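Local coordinates for complement factor MASP-3 (Homo sapiens, PDB 3DEM), which is a modular serine protease of the complement system that interacts with mannan-binding lectin and ficolins, probably through its CUB1-EGF-CUB2 region, at residues A[132-135]-A[136-140]; A[154-158]-A[159-163]; A[178-181]-A[182-185]. All coordinates share one frame; numbering follows the deposited sequence.

Overall arrangement
The three contacts follow one another along the chain, from the EGF domain into the second CUB domain. Interactions 1 and 2 belong to the EGF module and touch, their centres 10 Å apart: Asp-135 N lies 3.1 Å from Arg-160 O, a probable hydrogen bond, and His-136 ND1 packs 3.5 Å from Cys-162 SG. Interaction 1 runs into an EGF calcium site at Asn-140, while interaction 2 carries an N-linked sugar on Asn-159. Interaction 3, in the second CUB domain, touches neither; its nearest atoms are about 8 Å from each, and its centre is 19 Å from that of interaction 2. A different calcium ion lies about 9 Å from the side chain of Thr-161.

Interaction 1: A[132-135]-A[136-140]; sequences LSCD and HYCHN. With CA (calcium ion), chain D.
Cys-134 turns its side chain toward the start of strand 137-141, with CB 3.4 Å from Tyr-137 O. Its sulfur, anti to the carbonyl carbon and beside the backbone N (chi1 -58°), comes alongside Cys-138, with SG 3.7 Å from Cys-138 CB. The two cysteines are not bonded to each other: Cys-134 is joined to Cys-147 and Cys-138 to Cys-124, so two disulfides pass close together here. On the backbone, water 1 donates to both Cys-134 O and His-136 O, each at 3.2 Å, and spans the bend between them. Asp-135 comes next and lies side by side with His-136, the carboxylate and imidazole planes turned 45° apart and Asp-135 OD1 3.9 Å from His-136 CD2. Both polar ends are engaged by other parts of the chain. Asp-135 OD1 forms a salt bridge with Lys-189 and OD2 accepts from Cys-162 N, while His-136 ND1 accepts from Arg-150 N. That bond uses the ND1 lone pair and probably keeps the ring neutral, with His-136 NE2 4.2 Å from Asp-135 OD2. Past the bend, His-136 CB sits over the rim of one face of the Tyr-137 ring, and Tyr-137 also packs on Met-44 of the second subunit. The segment closes at Asn-140, one residue short of the strand's end, a calcium ligand together with Asp-120, Val-121, Glu-123, Tyr-141, Gly-144 and water 2. Closely spaced cysteines leading into a calcium-binding strand of the two-stranded sheet 137-141/144-148 are characteristic of the calcium-binding EGF fold.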
loop_
_atom_site.group_PDB
_atom_site.type_symbol
_atom_site.label_atom_id
_atom_site.label_comp_id
_atom_site.label_asym_id
_atom_site.label_seq_id
_atom_site.Cartn_x
_atom_site.Cartn_y
_atom_site.Cartn_z
ATOM N N LEU A 132 -8.304 20.453 -10.806
ATOM C CA LEU A 132 -7.345 20.414 -9.700
ATOM C C LEU A 132 -6.627 19.068 -9.577
ATOM O O LEU A 132 -6.222 18.676 -8.481
ATOM C CB LEU A 132 -8.033 20.762 -8.376
ATOM C CG LEU A 132 -8.836 22.067 -8.349
ATOM C CD1 LEU A 132 -9.640 22.185 -7.054
ATOM C CD2 LEU A 132 -7.928 23.280 -8.545
ATOM N N SER A 133 -6.477 18.362 -10.696
ATOM C CA SER A 133 -5.666 17.141 -10.731
ATOM C C SER A 133 -4.501 17.351 -11.692
ATOM O O SER A 133 -4.466 18.353 -12.407
ATOM C CB SER A 133 -6.503 15.938 -11.168
ATOM O OG SER A 133 -7.001 16.127 -12.480
ATOM N N CYS A 134 -3.554 16.412 -11.712
ATOM C CA CYS A 134 -2.355 16.564 -12.538
ATOM C C CYS A 134 -2.703 16.725 -14.015
ATOM O O CYS A 134 -3.530 15.986 -14.550
ATOM C CB CYS A 134 -1.398 15.390 -12.336
ATOM S SG CYS A 134 -0.851 15.166 -10.626
ATOM N N ASP A 135 -2.076 17.702 -14.661
ATOM C CA ASP A 135 -2.301 17.972 -16.079
ATOM C C ASP A 135 -1.868 16.777 -16.944
ATOM O O ASP A 135 -2.636 16.309 -17.786
ATOM C CB ASP A 135 -1.558 19.247 -16.486
ATOM C CG ASP A 135 -1.934 19.749 -17.874
ATOM O OD1 ASP A 135 -2.855 19.194 -18.505
ATOM O OD2 ASP A 135 -1.299 20.719 -18.332
ATOM N N HIS A 136 -0.649 16.283 -16.727
ATOM C CA HIS A 136 -0.144 15.141 -17.492
ATOM C C HIS A 136 -0.063 13.865 -16.651
ATOM O O HIS A 136 -0.984 13.048 -16.667
ATOM C CB HIS A 136 1.222 15.445 -18.124
ATOM C CG HIS A 136 1.170 16.455 -19.227
ATOM N ND1 HIS A 136 2.304 16.945 -19.841
ATOM C CD2 HIS A 136 0.126 17.076 -19.821
ATOM C CE1 HIS A 136 1.961 17.816 -20.770
ATOM N NE2 HIS A 136 0.644 17.917 -20.778
ATOM N N TYR A 137 1.033 13.699 -15.913
ATOM C CA TYR A 137 1.247 12.491 -15.117
ATOM C C TYR A 137 1.014 12.712 -13.625
ATOM O O TYR A 137 1.428 13.726 -13.062
ATOM C CB TYR A 137 2.667 11.961 -15.316
ATOM C CG TYR A 137 3.043 11.673 -16.749
ATOM C CD1 TYR A 137 2.348 10.729 -17.494
ATOM C CD2 TYR A 137 4.114 12.325 -17.351
ATOM C CE1 TYR A 137 2.702 10.451 -18.815
ATOM C CE2 TYR A 137 4.473 12.062 -18.659
ATOM C CZ TYR A 137 3.765 11.124 -19.386
ATOM O OH TYR A 137 4.126 10.853 -20.685
ATOM N N CYS A 138 0.359 11.743 -12.991
ATOM C CA CYS A 138 0.225 11.714 -11.540
ATOM C C CYS A 138 1.036 10.543 -10.990
ATOM O O CYS A 138 0.992 9.449 -11.539
ATOM C CB CYS A 138 -1.246 11.567 -11.138
ATOM S SG CYS A 138 -1.572 11.664 -9.348
ATOM N N HIS A 139 1.785 10.780 -9.916
ATOM C CA HIS A 139 2.598 9.735 -9.294
ATOM C C HIS A 139 2.197 9.582 -7.832
ATOM O O HIS A 139 2.288 10.526 -7.045
ATOM C CB HIS A 139 4.090 10.066 -9.387
ATOM C CG HIS A 139 4.562 10.371 -10.776
ATOM N ND1 HIS A 139 5.062 9.404 -11.622
ATOM C CD2 HIS A 139 4.613 11.537 -11.466
ATOM C CE1 HIS A 139 5.398 9.960 -12.772
ATOM N NE2 HIS A 139 5.134 11.252 -12.704
ATOM N N ASN A 140 1.741 8.388 -7.473
ATOM C CA ASN A 140 1.344 8.117 -6.102
ATOM C C ASN A 140 2.510 7.602 -5.280
ATOM O O ASN A 140 3.345 6.840 -5.776
ATOM C CB ASN A 140 0.208 7.094 -6.064
ATOM C CG ASN A 140 -0.364 6.909 -4.667
ATOM O OD1 ASN A 140 -0.624 7.877 -3.956
ATOM N ND2 ASN A 140 -0.570 5.664 -4.275
HETATM CA CA CA D . -0.729 8.440 -1.790
HETATM O O HOH W 1 -2.998 12.859 -14.169
HETATM O O HOH W 2 -1.324 9.688 0.156
#

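Interaction 2: A[154-158]-A[159-163]; sequences ILHTD and NRTCR. With NAG (2-acetamido-2-deoxy-beta-D-glucopyranose), chain C.
Asp-158 reaches forward across the loop to Thr-161. Its CB lies 3.5 Å from Asn-159 N, and CG is placed between the backbone N and the carbonyl carbon (chi1 58°), which turns the carboxylate toward the following residues. OD1 takes two backbone bonds at 2.9 Å, from Arg-160 N and Thr-161 N, both from the same face of the carboxylate plane; the first closes an Asx turn. At the tip, OD2 accepts from Thr-161 OG1 at 2.7 Å through its syn lone pair and also meets the edge of the His-156 ring. Arg-160 NH2 is 4.0 Å from Asp-158 OD2, well off the guanidinium plane, so only charge attraction is involved.

A type I turn from His-156 to Asn-159, closed by Asn-159 N to His-156 O at 2.9 Å, leaves Asn-159 ND2 bonded to the sugar in an Asn-Arg-Thr sequon. Water 4 links His-156 O to Asn-159 OD1.

The loop joins the short antiparallel strands 154-155 and 162-163. Cys-162 ties the hairpin to Cys-149, while Thr-161 OG1 hydrogen-bonds Ser-190 and Arg-160 packs on Asn-264, both in the second CUB domain.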
loop_
_atom_site.group_PDB
_atom_site.type_symbol
_atom_site.label_atom_id
_atom_site.label_comp_id
_atom_site.label_asym_id
_atom_site.label_seq_id
_atom_site.Cartn_x
_atom_site.Cartn_y
_atom_site.Cartn_z
ATOM N N ILE A 154 7.258 21.734 -19.007
ATOM C CA ILE A 154 7.802 22.181 -17.736
ATOM C C ILE A 154 6.674 22.282 -16.716
ATOM O O ILE A 154 5.645 22.912 -16.978
ATOM C CB ILE A 154 8.502 23.555 -17.881
ATOM C CG1 ILE A 154 9.654 23.465 -18.888
ATOM C CG2 ILE A 154 9.002 24.052 -16.532
ATOM C CD1 ILE A 154 10.117 24.810 -19.427
ATOM N N LEU A 155 6.860 21.650 -15.560
ATOM C CA LEU A 155 5.882 21.749 -14.480
ATOM C C LEU A 155 5.798 23.189 -13.965
ATOM O O LEU A 155 6.810 23.798 -13.599
ATOM C CB LEU A 155 6.229 20.784 -13.341
ATOM C CG LEU A 155 5.126 20.543 -12.301
ATOM C CD1 LEU A 155 3.927 19.844 -12.928
ATOM C CD2 LEU A 155 5.645 19.742 -11.109
ATOM N N HIS A 156 4.582 23.725 -13.953
ATOM C CA HIS A 156 4.334 25.115 -13.590
ATOM C C HIS A 156 4.443 25.333 -12.077
ATOM O O HIS A 156 4.584 24.384 -11.315
ATOM C CB HIS A 156 2.950 25.535 -14.109
ATOM C CG HIS A 156 2.669 27.002 -13.993
ATOM N ND1 HIS A 156 3.537 27.969 -14.455
ATOM C CD2 HIS A 156 1.600 27.665 -13.491
ATOM C CE1 HIS A 156 3.023 29.165 -14.223
ATOM N NE2 HIS A 156 1.847 29.009 -13.644
ATOM N N THR A 157 4.370 26.591 -11.649
ATOM C CA THR A 157 4.515 26.930 -10.235
ATOM C C THR A 157 3.345 26.448 -9.372
ATOM O O THR A 157 3.403 26.510 -8.144
ATOM C CB THR A 157 4.710 28.438 -10.035
ATOM O OG1 THR A 157 3.765 29.150 -10.840
ATOM C CG2 THR A 157 6.117 28.846 -10.438
ATOM N N ASP A 158 2.289 25.963 -10.017
ATOM C CA ASP A 158 1.156 25.391 -9.298
ATOM C C ASP A 158 1.406 23.914 -8.989
ATOM O O ASP A 158 0.581 23.254 -8.356
ATOM C CB ASP A 158 -0.145 25.575 -10.093
ATOM C CG ASP A 158 -0.087 24.941 -11.481
ATOM O OD1 ASP A 158 0.857 24.173 -11.768
ATOM O OD2 ASP A 158 -1.001 25.213 -12.289
ATOM N N ASN A 159 2.551 23.411 -9.446
ATOM C CA ASN A 159 2.964 22.029 -9.217
ATOM C C ASN A 159 2.043 21.026 -9.889
ATOM O O ASN A 159 2.007 19.860 -9.519
ATOM C CB ASN A 159 3.049 21.728 -7.718
ATOM C CG ASN A 159 4.175 22.477 -7.038
ATOM O OD1 ASN A 159 5.252 22.652 -7.607
ATOM N ND2 ASN A 159 3.929 22.923 -5.815
ATOM N N ARG A 160 1.311 21.477 -10.896
ATOM C CA ARG A 160 0.212 20.687 -11.417
ATOM C C ARG A 160 0.116 20.731 -12.939
ATOM O O ARG A 160 0.058 19.691 -13.593
ATOM C CB ARG A 160 -1.088 21.175 -10.781
ATOM C CG ARG A 160 -2.290 20.332 -11.080
ATOM C CD ARG A 160 -3.470 20.766 -10.225
ATOM N NE ARG A 160 -3.774 22.186 -10.369
ATOM C CZ ARG A 160 -4.507 22.695 -11.355
ATOM N NH1 ARG A 160 -5.003 21.893 -12.287
ATOM N NH2 ARG A 160 -4.746 24.006 -11.413
ATOM N N THR A 161 0.093 21.934 -13.506
ATOM C CA THR A 161 -0.027 22.069 -14.952
ATOM C C THR A 161 1.326 22.102 -15.660
ATOM O O THR A 161 2.360 22.380 -15.049
ATOM C CB THR A 161 -0.896 23.283 -15.355
ATOM O OG1 THR A 161 -0.321 24.485 -14.838
ATOM C CG2 THR A 161 -2.301 23.127 -14.813
ATOM N N CYS A 162 1.300 21.808 -16.956
ATOM C CA CYS A 162 2.516 21.627 -17.729
ATOM C C CYS A 162 2.628 22.646 -18.866
ATOM O O CYS A 162 1.910 22.554 -19.864
ATOM C CB CYS A 162 2.547 20.205 -18.283
ATOM S SG CYS A 162 2.547 18.920 -17.002
ATOM N N ARG A 163 3.529 23.611 -18.705
ATOM C CA ARG A 163 3.728 24.667 -19.696
ATOM C C ARG A 163 4.895 24.332 -20.616
ATOM O O ARG A 163 5.552 23.313 -20.437
ATOM C CB ARG A 163 3.974 26.015 -19.004
ATOM C CG ARG A 163 5.289 26.109 -18.239
ATOM C CD ARG A 163 5.593 27.551 -17.842
ATOM N NE ARG A 163 6.947 27.701 -17.311
ATOM C CZ ARG A 163 8.029 27.892 -18.061
ATOM N NH1 ARG A 163 7.920 27.956 -19.385
ATOM N NH2 ARG A 163 9.224 28.018 -17.489
HETATM C C1 NAG C . 5.142 23.437 -5.222
HETATM C C2 NAG C . 4.162 23.923 -4.148
HETATM C C3 NAG C . 4.936 24.356 -2.909
HETATM C C4 NAG C . 5.648 23.100 -2.424
HETATM C C5 NAG C . 6.664 22.749 -3.514
HETATM C C6 NAG C . 7.613 21.619 -3.115
HETATM C C7 NAG C . 2.033 25.078 -4.326
HETATM C C8 NAG C . 1.291 26.261 -4.883
HETATM N N2 NAG C . 3.321 24.991 -4.656
HETATM O O3 NAG C . 4.097 24.901 -1.910
HETATM O O4 NAG C . 6.237 23.303 -1.153
HETATM O O5 NAG C . 5.980 22.402 -4.716
HETATM O O6 NAG C . 8.394 21.290 -4.253
HETATM O O7 NAG C . 1.464 24.252 -3.606
HETATM O O HOH W 3 6.357 27.949 -14.419
HETATM O O HOH W 4 6.783 23.716 -9.853
#

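Interaction 3: A[178-181]-A[182-185]; sequences ITSP and DFPN
Thr-179 and Ser-180 meet Phe-183 across a tight type II turn at the end of strand 175-179, an outer strand of a four-stranded sheet in the second CUB domain. Phe-183 N donates to Ser-180 O at 3.1 Å and closes the turn, with Pro-181 and Asp-182 at its corners and Asp-182 at a positive phi of 69°. Ser-180 O is gripped twice: Thr-179 OG1 donates to it at 2.8 Å from the face of the carbonyl plane opposite to Phe-183 N. The side chains of Thr-179 and Phe-183 cross at about a right angle, with their CB atoms 3.6 Å apart. On the other flank, Ser-180 OG lies 3.8 Å from Phe-183 CD1 and hydrogen-bonds to Trp-271. With CG anti to the backbone N (chi1 178°), the Phe-183 ring leads away from the turn, and Pro-184 CB sits 3.7 Å above its centre. This placing of proline CB over the ring accompanies a cis peptide bond before Pro-184, which forms a second turn of type VIa, closed by Asn-185 N to Asp-182 O at 2.8 Å. Pro-181 packs on Cys-193 and Tyr-195 of strand 192-198. The Ser-Pro-x-aromatic-Pro sequence recurs in the first CUB domain of this chain, and the paired turns carry the chain out of an edge strand of the CUB beta-sandwich.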
loop_
_atom_site.group_PDB
_atom_site.type_symbol
_atom_site.label_atom_id
_atom_site.label_comp_id
_atom_site.label_asym_id
_atom_site.label_seq_id
_atom_site.Cartn_x
_atom_site.Cartn_y
_atom_site.Cartn_z
ATOM N N ILE A 178 3.107 30.618 -38.459
ATOM C CA ILE A 178 3.245 30.662 -37.018
ATOM C C ILE A 178 2.012 29.994 -36.424
ATOM O O ILE A 178 0.900 30.196 -36.917
ATOM C CB ILE A 178 3.357 32.121 -36.525
ATOM C CG1 ILE A 178 4.440 32.868 -37.314
ATOM C CG2 ILE A 178 3.629 32.179 -35.018
ATOM C CD1 ILE A 178 4.742 34.277 -36.798
ATOM N N THR A 179 2.208 29.174 -35.395
ATOM C CA THR A 179 1.089 28.473 -34.768
ATOM C C THR A 179 1.245 28.440 -33.252
ATOM O O THR A 179 2.336 28.669 -32.722
ATOM C CB THR A 179 0.951 27.000 -35.256
ATOM O OG1 THR A 179 1.943 26.179 -34.618
ATOM C CG2 THR A 179 1.068 26.874 -36.791
ATOM N N SER A 180 0.144 28.157 -32.559
ATOM C CA SER A 180 0.202 27.796 -31.156
ATOM C C SER A 180 0.998 26.495 -31.015
ATOM O O SER A 180 1.075 25.707 -31.953
ATOM C CB SER A 180 -1.214 27.625 -30.605
ATOM O OG SER A 180 -1.956 26.705 -31.391
ATOM N N PRO A 181 1.617 26.272 -29.846
ATOM C CA PRO A 181 2.446 25.071 -29.695
ATOM C C PRO A 181 1.654 23.779 -29.898
ATOM O O PRO A 181 0.558 23.632 -29.354
ATOM C CB PRO A 181 2.956 25.173 -28.251
ATOM C CG PRO A 181 2.818 26.621 -27.897
ATOM C CD PRO A 181 1.611 27.098 -28.626
ATOM N N ASP A 182 2.208 22.869 -30.694
ATOM C CA ASP A 182 1.594 21.561 -30.964
ATOM C C ASP A 182 0.301 21.631 -31.804
ATOM O O ASP A 182 -0.403 20.631 -31.943
ATOM C CB ASP A 182 1.356 20.789 -29.654
ATOM C CG ASP A 182 1.500 19.282 -29.828
ATOM O OD1 ASP A 182 1.983 18.839 -30.897
ATOM O OD2 ASP A 182 1.129 18.532 -28.895
ATOM N N PHE A 183 -0.001 22.802 -32.367
ATOM C CA PHE A 183 -1.164 22.958 -33.249
ATOM C C PHE A 183 -1.222 21.840 -34.285
ATOM O O PHE A 183 -0.196 21.492 -34.870
ATOM C CB PHE A 183 -1.116 24.317 -33.968
ATOM C CG PHE A 183 -2.251 24.533 -34.944
ATOM C CD1 PHE A 183 -3.457 25.073 -34.514
ATOM C CD2 PHE A 183 -2.111 24.197 -36.285
ATOM C CE1 PHE A 183 -4.509 25.273 -35.395
ATOM C CE2 PHE A 183 -3.162 24.392 -37.183
ATOM C CZ PHE A 183 -4.366 24.942 -36.729
ATOM N N PRO A 184 -2.426 21.289 -34.539
ATOM C CA PRO A 184 -3.712 21.625 -33.933
ATOM C C PRO A 184 -4.105 20.724 -32.752
ATOM O O PRO A 184 -5.291 20.558 -32.465
ATOM C CB PRO A 184 -4.685 21.406 -35.091
ATOM C CG PRO A 184 -4.079 20.221 -35.842
ATOM C CD PRO A 184 -2.578 20.241 -35.568
ATOM N N ASN A 185 -3.123 20.139 -32.075
ATOM C CA ASN A 185 -3.396 19.460 -30.817
ATOM C C ASN A 185 -3.610 20.506 -29.723
ATOM O O ASN A 185 -3.225 21.663 -29.892
ATOM C CB ASN A 185 -2.253 18.508 -30.462
ATOM C CG ASN A 185 -2.032 17.455 -31.524
ATOM O OD1 ASN A 185 -2.877 16.588 -31.737
ATOM N ND2 ASN A 185 -0.893 17.527 -32.203
#